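Local coordinates for adenylyltransferase thiF (Escherichia coli, PDB 1ZUD), which catalyses the ATP-dependent adenylation of the C-terminal glycine carboxyl group of the sulfur carrier protein ThiS in thiamine biosynthesis, at residues Q69-F74 with R81-V86; V152-Q157 with D223-Q228. All blocks are in the same frame, centred on the assembly; numbering follows the deposited sequence.

How the interactions relate
Interaction 1 is buried and belongs to the nucleotide-binding half of the fold: the loop 69-74 meets the first turn of helix 83-94, and two residues of the ATP-binding site, Arg70 and Lys83, lie in it. Interaction 2 is only partly buried, away from the nucleotide and zinc sites, at a corner of the antiparallel part of the sheet where the turn 152-155 and the loop 223-228 adjoin. The centres of interactions 1 and 2 lie about 24 Å apart, and they share no segment. The chemistry differs accordingly, with a side-chain bond between lysine and amide beside an apolar patch in interaction 1, and a backbone bond with a phenylalanine under a lysine chain in interaction 2. Both also reach the second subunit of the homodimer.

Interaction 1: Q69-F74 with R81-V86; sequences QRQILF and RPKSQV
Polar contact between 69-74 and 81-86 rests on one hydrogen bond, from Lys83 NZ to Gln71 OE1 at 2.9 Å. The ammonium lies in the carbonyl plane, on a lone pair, with a C=O...N angle of 123°. The two side chains meet at roughly a right angle: Lys83 runs out from the first turn of helix 83-94, extended beyond CG, while Gln71 places its CG beside the backbone N (chi1 -62°) and then extends to present OE1. A weak hydrogen bond from Lys83 NZ to Asn67 OD1 adds a second acceptor.

Apolar contact centres on Phe74, which closes a type I turn begun at Gln71; Phe74 N bonds back to Gln71 O at 3.2 Å. Both approaches to the ring are oblique. The methylenes of Lys83 pass its far end, CG lying 3.8 Å from Phe74 CZ, and Val86 brings CG1 to 3.5 Å from Phe74 CD2. With CG1 anti to the backbone N (chi1 168°), Val86 turns this methyl to the ring; Thr41 of helix 40-50 also packs on Phe74.

Charge is the third element. Arg70 and Lys83 both belong to the ATP site, and Arg70 NH2 stands 6.4 Å from Lys83 NZ, consistent with two cations placed for an anionic nucleotide. Were this lysine replaced by an alanine, Gln71 OE1 would probably lose this donor and a gap would open beside Phe74 CZ. A neutral amide oxygen thus fixes where NZ points, Phe74 holds the methylenes, and Asp59, another ATP-site residue, touches the Lys83 side chain, consistent with a lysine positioned for the nucleotide.

Interaction 2: V152-Q157 with D223-Q228; sequences VGFGGQ and DGKSSQ
Phe154 and Gly224 join the ends of two neighbouring beta hairpins in the antiparallel part of the sheet: a type II' beta turn from Val152 to Gly155 links strands 146-152 and 155-161, and the loop 223-228 links 218-223 to 228-233. The direct bond is Gly224 N to Phe154 O, 2.7 Å long with an N-H...O angle of 156°; the donor is tilted 21° from the carbonyl plane. Next to it, Gly155 and Asp223 form an antiparallel non-hydrogen-bonded pair with their CA atoms 4.8 Å apart. The absence of a side chain at Gly224 matters here, because a beta carbon would collide with Phe154 O.

The side-chain contact lies over one face of the Phe154 ring, where Lys225 CD sits 4.1 Å from Phe154 CD2, offset toward the rim. Lys225 bends at chi3 and chi4, which folds the chain beyond this methylene. Phe154 CB also comes within 4.0 Å of Lys225 N. From the second subunit, Ile212 packs on both Phe154 and Lys225, and Thr214 and Lys207 bond to Lys225 O and Gly224 O, so the corner forms part of the dimer contact.

Farther out, the conformation of each turn positions these groups. Gly153 takes a positive phi in the II' turn, while a G1 beta bulge sets Ser227 and Gln228 together opposite Asp223, Ser227 with a positive phi. Asp223 OD1 holds the loop as an Asx turn and Asx motif: Lys225 N meets it nearly end-on to its C-O bond, whereas Ser226 N, 3.0 Å from Asp223 OD1, arrives from above the carboxylate plane.

Interaction 1: Q69-F74 with R81-V86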
ATOM      1  N   GLN C  69      -6.813  16.382  -1.055  1.00 21.59           N
ATOM      2  CA  GLN C  69      -7.189  15.259  -0.208  1.00 22.37           C
ATOM      3  C   GLN C  69      -6.394  13.995  -0.577  1.00 24.29           C
ATOM      4  O   GLN C  69      -6.328  13.049   0.215  1.00 28.07           O
ATOM      5  CB  GLN C  69      -8.704  15.034  -0.365  1.00 21.40           C
ATOM      6  CG  GLN C  69      -9.269  13.785   0.227  1.00 24.16           C
ATOM      7  CD  GLN C  69      -9.546  12.749  -0.900  1.00 26.05           C
ATOM      8  OE1 GLN C  69      -9.223  13.002  -2.060  1.00 28.70           O
ATOM      9  NE2 GLN C  69     -10.137  11.624  -0.556  1.00 21.30           N
ATOM     10  N   ARG C  70      -5.801  13.945  -1.773  1.00 23.26           N
ATOM     11  CA  ARG C  70      -5.057  12.709  -2.123  1.00 27.35           C
ATOM     12  C   ARG C  70      -3.777  12.924  -2.878  1.00 26.78           C
ATOM     13  O   ARG C  70      -2.989  12.001  -3.043  1.00 33.78           O
ATOM     14  CB  ARG C  70      -5.975  11.746  -2.940  1.00 25.51           C
ATOM     15  CG  ARG C  70      -6.426  12.286  -4.281  1.00 26.55           C
ATOM     16  CD  ARG C  70      -7.675  11.587  -4.831  1.00 29.83           C
ATOM     17  NE  ARG C  70      -8.161  12.283  -6.030  1.00 26.88           N
ATOM     18  CZ  ARG C  70      -8.709  13.491  -5.993  1.00 34.81           C
ATOM     19  NH1 ARG C  70      -8.868  14.110  -4.819  1.00 38.25           N
ATOM     20  NH2 ARG C  70      -9.030  14.114  -7.121  1.00 39.79           N
ATOM     21  N   GLN C  71      -3.556  14.132  -3.382  1.00 24.62           N
ATOM     22  CA  GLN C  71      -2.345  14.403  -4.173  1.00 22.86           C
ATOM     23  C   GLN C  71      -1.378  15.147  -3.267  1.00 25.99           C
ATOM     24  O   GLN C  71      -1.279  16.388  -3.333  1.00 29.39           O
ATOM     25  CB  GLN C  71      -2.754  15.209  -5.394  1.00 22.32           C
ATOM     26  CG  GLN C  71      -3.755  14.347  -6.263  1.00 25.79           C
ATOM     27  CD  GLN C  71      -4.347  15.056  -7.446  1.00 26.33           C
ATOM     28  OE1 GLN C  71      -3.806  16.046  -7.936  1.00 27.91           O
ATOM     29  NE2 GLN C  71      -5.442  14.507  -7.965  1.00 28.00           N
ATOM     30  N   ILE C  72      -0.683  14.345  -2.455  1.00 26.84           N
ATOM     31  CA  ILE C  72       0.238  14.735  -1.376  1.00 31.67           C
ATOM     32  C   ILE C  72       1.489  15.517  -1.675  1.00 31.73           C
ATOM     33  O   ILE C  72       2.194  15.939  -0.750  1.00 32.12           O
ATOM     34  CB  ILE C  72       0.672  13.496  -0.552  0.50 32.00           C
ATOM     35  CG1 ILE C  72       1.558  12.589  -1.418  0.50 33.98           C
ATOM     36  CG2 ILE C  72      -0.558  12.755  -0.030  0.50 32.84           C
ATOM     37  CD1 ILE C  72       1.956  11.303  -0.740  0.50 36.10           C
ATOM     38  N   LEU C  73       1.784  15.706  -2.946  1.00 30.76           N
ATOM     39  CA  LEU C  73       2.948  16.460  -3.344  1.00 30.06           C
ATOM     40  C   LEU C  73       2.622  17.959  -3.390  1.00 26.52           C
ATOM     41  O   LEU C  73       3.523  18.772  -3.299  1.00 29.45           O
ATOM     42  CB  LEU C  73       3.381  15.997  -4.735  1.00 28.29           C
ATOM     43  CG  LEU C  73       4.641  16.508  -5.412  1.00 34.50           C
ATOM     44  CD1 LEU C  73       5.798  16.188  -4.413  1.00 24.20           C
ATOM     45  CD2 LEU C  73       4.884  15.777  -6.825  1.00 23.26           C
ATOM     46  N   PHE C  74       1.338  18.306  -3.510  1.00 24.30           N
ATOM     47  CA  PHE C  74       0.889  19.692  -3.666  1.00 26.23           C
ATOM     48  C   PHE C  74       0.423  20.406  -2.381  1.00 27.80           C
ATOM     49  O   PHE C  74       0.184  19.770  -1.390  1.00 24.21           O
ATOM     50  CB  PHE C  74      -0.247  19.712  -4.694  1.00 25.72           C
ATOM     51  CG  PHE C  74       0.068  18.925  -5.940  1.00 23.95           C
ATOM     52  CD1 PHE C  74      -0.837  18.035  -6.462  1.00 25.98           C
ATOM     53  CD2 PHE C  74       1.293  19.116  -6.601  1.00 27.54           C
ATOM     54  CE1 PHE C  74      -0.532  17.327  -7.645  1.00 25.42           C
ATOM     55  CE2 PHE C  74       1.603  18.432  -7.767  1.00 28.70           C
ATOM     56  CZ  PHE C  74       0.677  17.533  -8.286  1.00 20.65           C
ATOM     57  N   ARG C  81      -1.757  26.410 -10.303  1.00 21.16           N
ATOM     58  CA  ARG C  81      -0.507  26.292 -11.044  1.00 22.59           C
ATOM     59  C   ARG C  81      -0.428  24.932 -11.789  1.00 26.09           C
ATOM     60  O   ARG C  81      -1.071  23.958 -11.370  1.00 23.53           O
ATOM     61  CB  ARG C  81       0.638  26.489 -10.061  1.00 23.94           C
ATOM     62  CG  ARG C  81       0.594  27.869  -9.310  1.00 22.94           C
ATOM     63  CD  ARG C  81       1.839  27.956  -8.356  1.00 31.00           C
ATOM     64  NE  ARG C  81       3.106  27.741  -9.096  1.00 43.94           N
ATOM     65  CZ  ARG C  81       4.214  27.185  -8.587  1.00 46.90           C
ATOM     66  NH1 ARG C  81       4.237  26.782  -7.321  1.00 50.85           N
ATOM     67  NH2 ARG C  81       5.291  26.982  -9.349  1.00 43.51           N
ATOM     68  N   PRO C  82       0.336  24.855 -12.904  1.00 25.24           N
ATOM     69  CA  PRO C  82       0.471  23.603 -13.705  1.00 27.52           C
ATOM     70  C   PRO C  82       1.060  22.448 -12.878  1.00 23.23           C
ATOM     71  O   PRO C  82       2.106  22.611 -12.279  1.00 21.92           O
ATOM     72  CB  PRO C  82       1.415  24.002 -14.854  1.00 27.41           C
ATOM     73  CG  PRO C  82       1.359  25.586 -14.845  1.00 24.54           C
ATOM     74  CD  PRO C  82       1.219  25.935 -13.412  1.00 23.07           C
ATOM     75  N   LYS C  83       0.411  21.270 -12.903  1.00 23.02           N
ATOM     76  CA  LYS C  83       0.874  20.152 -12.096  1.00 21.09           C
ATOM     77  C   LYS C  83       2.276  19.657 -12.360  1.00 24.53           C
ATOM     78  O   LYS C  83       3.007  19.346 -11.406  1.00 23.74           O
ATOM     79  CB  LYS C  83      -0.101  18.967 -12.159  1.00 24.19           C
ATOM     80  CG  LYS C  83      -1.259  19.098 -11.193  1.00 31.11           C
ATOM     81  CD  LYS C  83      -2.138  17.849 -11.195  1.00 28.13           C
ATOM     82  CE  LYS C  83      -3.442  18.184 -10.512  1.00 29.19           C
ATOM     83  NZ  LYS C  83      -4.434  17.064 -10.535  1.00 27.32           N
ATOM     84  N   SER C  84       2.670  19.551 -13.629  1.00 22.12           N
ATOM     85  CA  SER C  84       4.023  19.044 -13.908  1.00 21.73           C
ATOM     86  C   SER C  84       5.112  20.029 -13.436  1.00 21.10           C
ATOM     87  O   SER C  84       6.176  19.627 -12.939  1.00 21.79           O
ATOM     88  CB  SER C  84       4.174  18.684 -15.409  1.00 24.89           C
ATOM     89  OG  SER C  84       4.299  19.832 -16.219  1.00 32.38           O
ATOM     90  N   GLN C  85       4.830  21.322 -13.538  1.00 24.41           N
ATOM     91  CA  GLN C  85       5.801  22.333 -13.101  1.00 23.76           C
ATOM     92  C   GLN C  85       5.954  22.328 -11.589  1.00 23.65           C
ATOM     93  O   GLN C  85       7.078  22.366 -11.066  1.00 27.65           O
ATOM     94  CB  GLN C  85       5.356  23.718 -13.577  1.00 29.16           C
ATOM     95  CG  GLN C  85       6.078  24.921 -12.915  1.00 38.07           C
ATOM     96  CD  GLN C  85       5.455  26.274 -13.337  1.00 45.94           C
ATOM     97  OE1 GLN C  85       5.217  27.153 -12.498  1.00 54.42           O
ATOM     98  NE2 GLN C  85       5.193  26.433 -14.631  1.00 46.74           N
ATOM     99  N   VAL C  86       4.818  22.338 -10.882  1.00 27.53           N
ATOM    100  CA  VAL C  86       4.788  22.303  -9.422  1.00 22.97           C
ATOM    101  C   VAL C  86       5.499  21.030  -8.919  1.00 25.74           C
ATOM    102  O   VAL C  86       6.274  21.073  -7.968  1.00 22.90           O
ATOM    103  CB  VAL C  86       3.292  22.296  -8.891  1.00 27.04           C
ATOM    104  CG1 VAL C  86       3.243  21.968  -7.415  1.00 27.27           C
ATOM    105  CG2 VAL C  86       2.613  23.665  -9.159  1.00 24.23           C
TER

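Interaction 2: V152-Q157 with D223-Q228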
ATOM      1  N   VAL C 152     -10.498   3.456  -7.089  1.00 19.83           N
ATOM      2  CA  VAL C 152     -11.745   4.219  -7.036  1.00 21.98           C
ATOM      3  C   VAL C 152     -12.418   3.731  -5.772  1.00 23.31           C
ATOM      4  O   VAL C 152     -12.304   2.559  -5.436  1.00 21.12           O
ATOM      5  CB  VAL C 152     -12.691   4.006  -8.323  1.00 27.42           C
ATOM      6  CG1 VAL C 152     -13.357   2.638  -8.335  1.00 22.87           C
ATOM      7  CG2 VAL C 152     -13.789   5.070  -8.345  1.00 24.38           C
ATOM      8  N   GLY C 153     -13.096   4.620  -5.035  1.00 20.20           N
ATOM      9  CA  GLY C 153     -13.757   4.166  -3.827  1.00 19.05           C
ATOM     10  C   GLY C 153     -12.750   3.565  -2.869  1.00 24.57           C
ATOM     11  O   GLY C 153     -11.767   4.206  -2.516  1.00 24.77           O
ATOM     12  N   PHE C 154     -12.987   2.329  -2.419  1.00 22.39           N
ATOM     13  CA  PHE C 154     -12.022   1.676  -1.551  1.00 23.05           C
ATOM     14  C   PHE C 154     -11.227   0.603  -2.331  1.00 22.57           C
ATOM     15  O   PHE C 154     -10.499  -0.189  -1.731  1.00 25.12           O
ATOM     16  CB  PHE C 154     -12.743   0.985  -0.374  1.00 22.40           C
ATOM     17  CG  PHE C 154     -13.190   1.943   0.715  1.00 28.54           C
ATOM     18  CD1 PHE C 154     -12.400   2.152   1.845  1.00 32.78           C
ATOM     19  CD2 PHE C 154     -14.395   2.636   0.592  1.00 34.21           C
ATOM     20  CE1 PHE C 154     -12.816   3.057   2.870  1.00 36.51           C
ATOM     21  CE2 PHE C 154     -14.822   3.541   1.604  1.00 34.64           C
ATOM     22  CZ  PHE C 154     -14.036   3.742   2.730  1.00 29.18           C
ATOM     23  N   GLY C 155     -11.368   0.557  -3.655  1.00 22.49           N
ATOM     24  CA  GLY C 155     -10.666  -0.488  -4.384  1.00 23.75           C
ATOM     25  C   GLY C 155      -9.498  -0.068  -5.252  1.00 22.88           C
ATOM     26  O   GLY C 155      -9.436   1.088  -5.689  1.00 20.63           O
ATOM     27  N   GLY C 156      -8.568  -1.016  -5.476  1.00 18.37           N
ATOM     28  CA  GLY C 156      -7.378  -0.747  -6.282  1.00 17.94           C
ATOM     29  C   GLY C 156      -7.026  -1.950  -7.151  1.00 19.85           C
ATOM     30  O   GLY C 156      -7.382  -3.067  -6.776  1.00 16.92           O
ATOM     31  N   GLN C 157      -6.369  -1.704  -8.293  1.00 19.58           N
ATOM     32  CA  GLN C 157      -5.916  -2.737  -9.224  1.00 23.78           C
ATOM     33  C   GLN C 157      -4.503  -2.392  -9.627  1.00 22.58           C
ATOM     34  O   GLN C 157      -4.208  -1.237  -9.867  1.00 19.87           O
ATOM     35  CB  GLN C 157      -6.822  -2.779 -10.486  1.00 18.62           C
ATOM     36  CG  GLN C 157      -8.304  -3.012 -10.108  1.00 28.55           C
ATOM     37  CD  GLN C 157      -9.280  -3.129 -11.321  1.00 25.10           C
ATOM     38  OE1 GLN C 157      -8.983  -2.646 -12.404  1.00 27.00           O
ATOM     39  NE2 GLN C 157     -10.450  -3.737 -11.096  1.00 23.67           N
ATOM     40  N   ASP C 223      -9.090  -4.641  -1.800  1.00 19.57           N
ATOM     41  CA  ASP C 223     -10.386  -4.134  -1.296  1.00 23.15           C
ATOM     42  C   ASP C 223      -9.968  -3.444   0.065  1.00 20.75           C
ATOM     43  O   ASP C 223      -9.713  -4.119   1.045  1.00 24.78           O
ATOM     44  CB  ASP C 223     -11.363  -5.290  -1.015  1.00 28.68           C
ATOM     45  CG  ASP C 223     -12.697  -4.809  -0.403  1.00 34.51           C
ATOM     46  OD1 ASP C 223     -12.758  -3.700   0.214  1.00 30.96           O
ATOM     47  OD2 ASP C 223     -13.681  -5.567  -0.517  1.00 38.41           O
ATOM     48  N   GLY C 224      -9.938  -2.110   0.088  1.00 22.46           N
ATOM     49  CA  GLY C 224      -9.523  -1.359   1.269  1.00 25.31           C
ATOM     50  C   GLY C 224     -10.500  -1.419   2.420  1.00 30.09           C
ATOM     51  O   GLY C 224     -10.160  -1.020   3.539  1.00 31.12           O
ATOM     52  N   LYS C 225     -11.722  -1.888   2.148  1.00 26.17           N
ATOM     53  CA  LYS C 225     -12.754  -1.998   3.185  1.00 26.90           C
ATOM     54  C   LYS C 225     -12.649  -3.324   3.912  1.00 30.05           C
ATOM     55  O   LYS C 225     -12.736  -3.392   5.163  1.00 27.39           O
ATOM     56  CB  LYS C 225     -14.160  -1.841   2.543  1.00 31.79           C
ATOM     57  CG  LYS C 225     -15.080  -0.895   3.292  1.00 43.84           C
ATOM     58  CD  LYS C 225     -16.274  -0.458   2.446  1.00 46.64           C
ATOM     59  CE  LYS C 225     -17.434  -1.396   2.635  1.00 52.85           C
ATOM     60  NZ  LYS C 225     -17.877  -1.425   4.063  1.00 53.24           N
ATOM     61  N   SER C 226     -12.505  -4.417   3.146  1.00 28.59           N
ATOM     62  CA  SER C 226     -12.342  -5.725   3.779  1.00 25.92           C
ATOM     63  C   SER C 226     -10.848  -5.913   4.146  1.00 23.96           C
ATOM     64  O   SER C 226     -10.504  -6.849   4.878  1.00 24.91           O
ATOM     65  CB  SER C 226     -12.747  -6.855   2.808  1.00 26.22           C
ATOM     66  OG  SER C 226     -11.763  -6.924   1.792  1.00 25.95           O
ATOM     67  N   SER C 227      -9.976  -5.048   3.616  1.00 21.17           N
ATOM     68  CA  SER C 227      -8.524  -5.120   3.890  1.00 22.30           C
ATOM     69  C   SER C 227      -7.881  -6.385   3.349  1.00 26.47           C
ATOM     70  O   SER C 227      -6.959  -6.957   3.948  1.00 30.05           O
ATOM     71  CB  SER C 227      -8.253  -5.035   5.399  1.00 31.85           C
ATOM     72  OG  SER C 227      -8.709  -3.774   5.875  1.00 31.40           O
ATOM     73  N   GLN C 228      -8.388  -6.827   2.213  1.00 20.14           N
ATOM     74  CA  GLN C 228      -7.891  -8.058   1.573  1.00 24.00           C
ATOM     75  C   GLN C 228      -7.283  -7.822   0.184  1.00 19.96           C
ATOM     76  O   GLN C 228      -7.710  -6.934  -0.506  1.00 19.52           O
ATOM     77  CB  GLN C 228      -9.052  -9.024   1.409  1.00 27.24           C
ATOM     78  CG  GLN C 228      -9.645  -9.487   2.742  1.00 38.40           C
ATOM     79  CD  GLN C 228     -10.680 -10.603   2.566  1.00 50.87           C
ATOM     80  OE1 GLN C 228     -11.719 -10.419   1.923  1.00 55.35           O
ATOM     81  NE2 GLN C 228     -10.388 -11.775   3.136  1.00 59.10           N
TER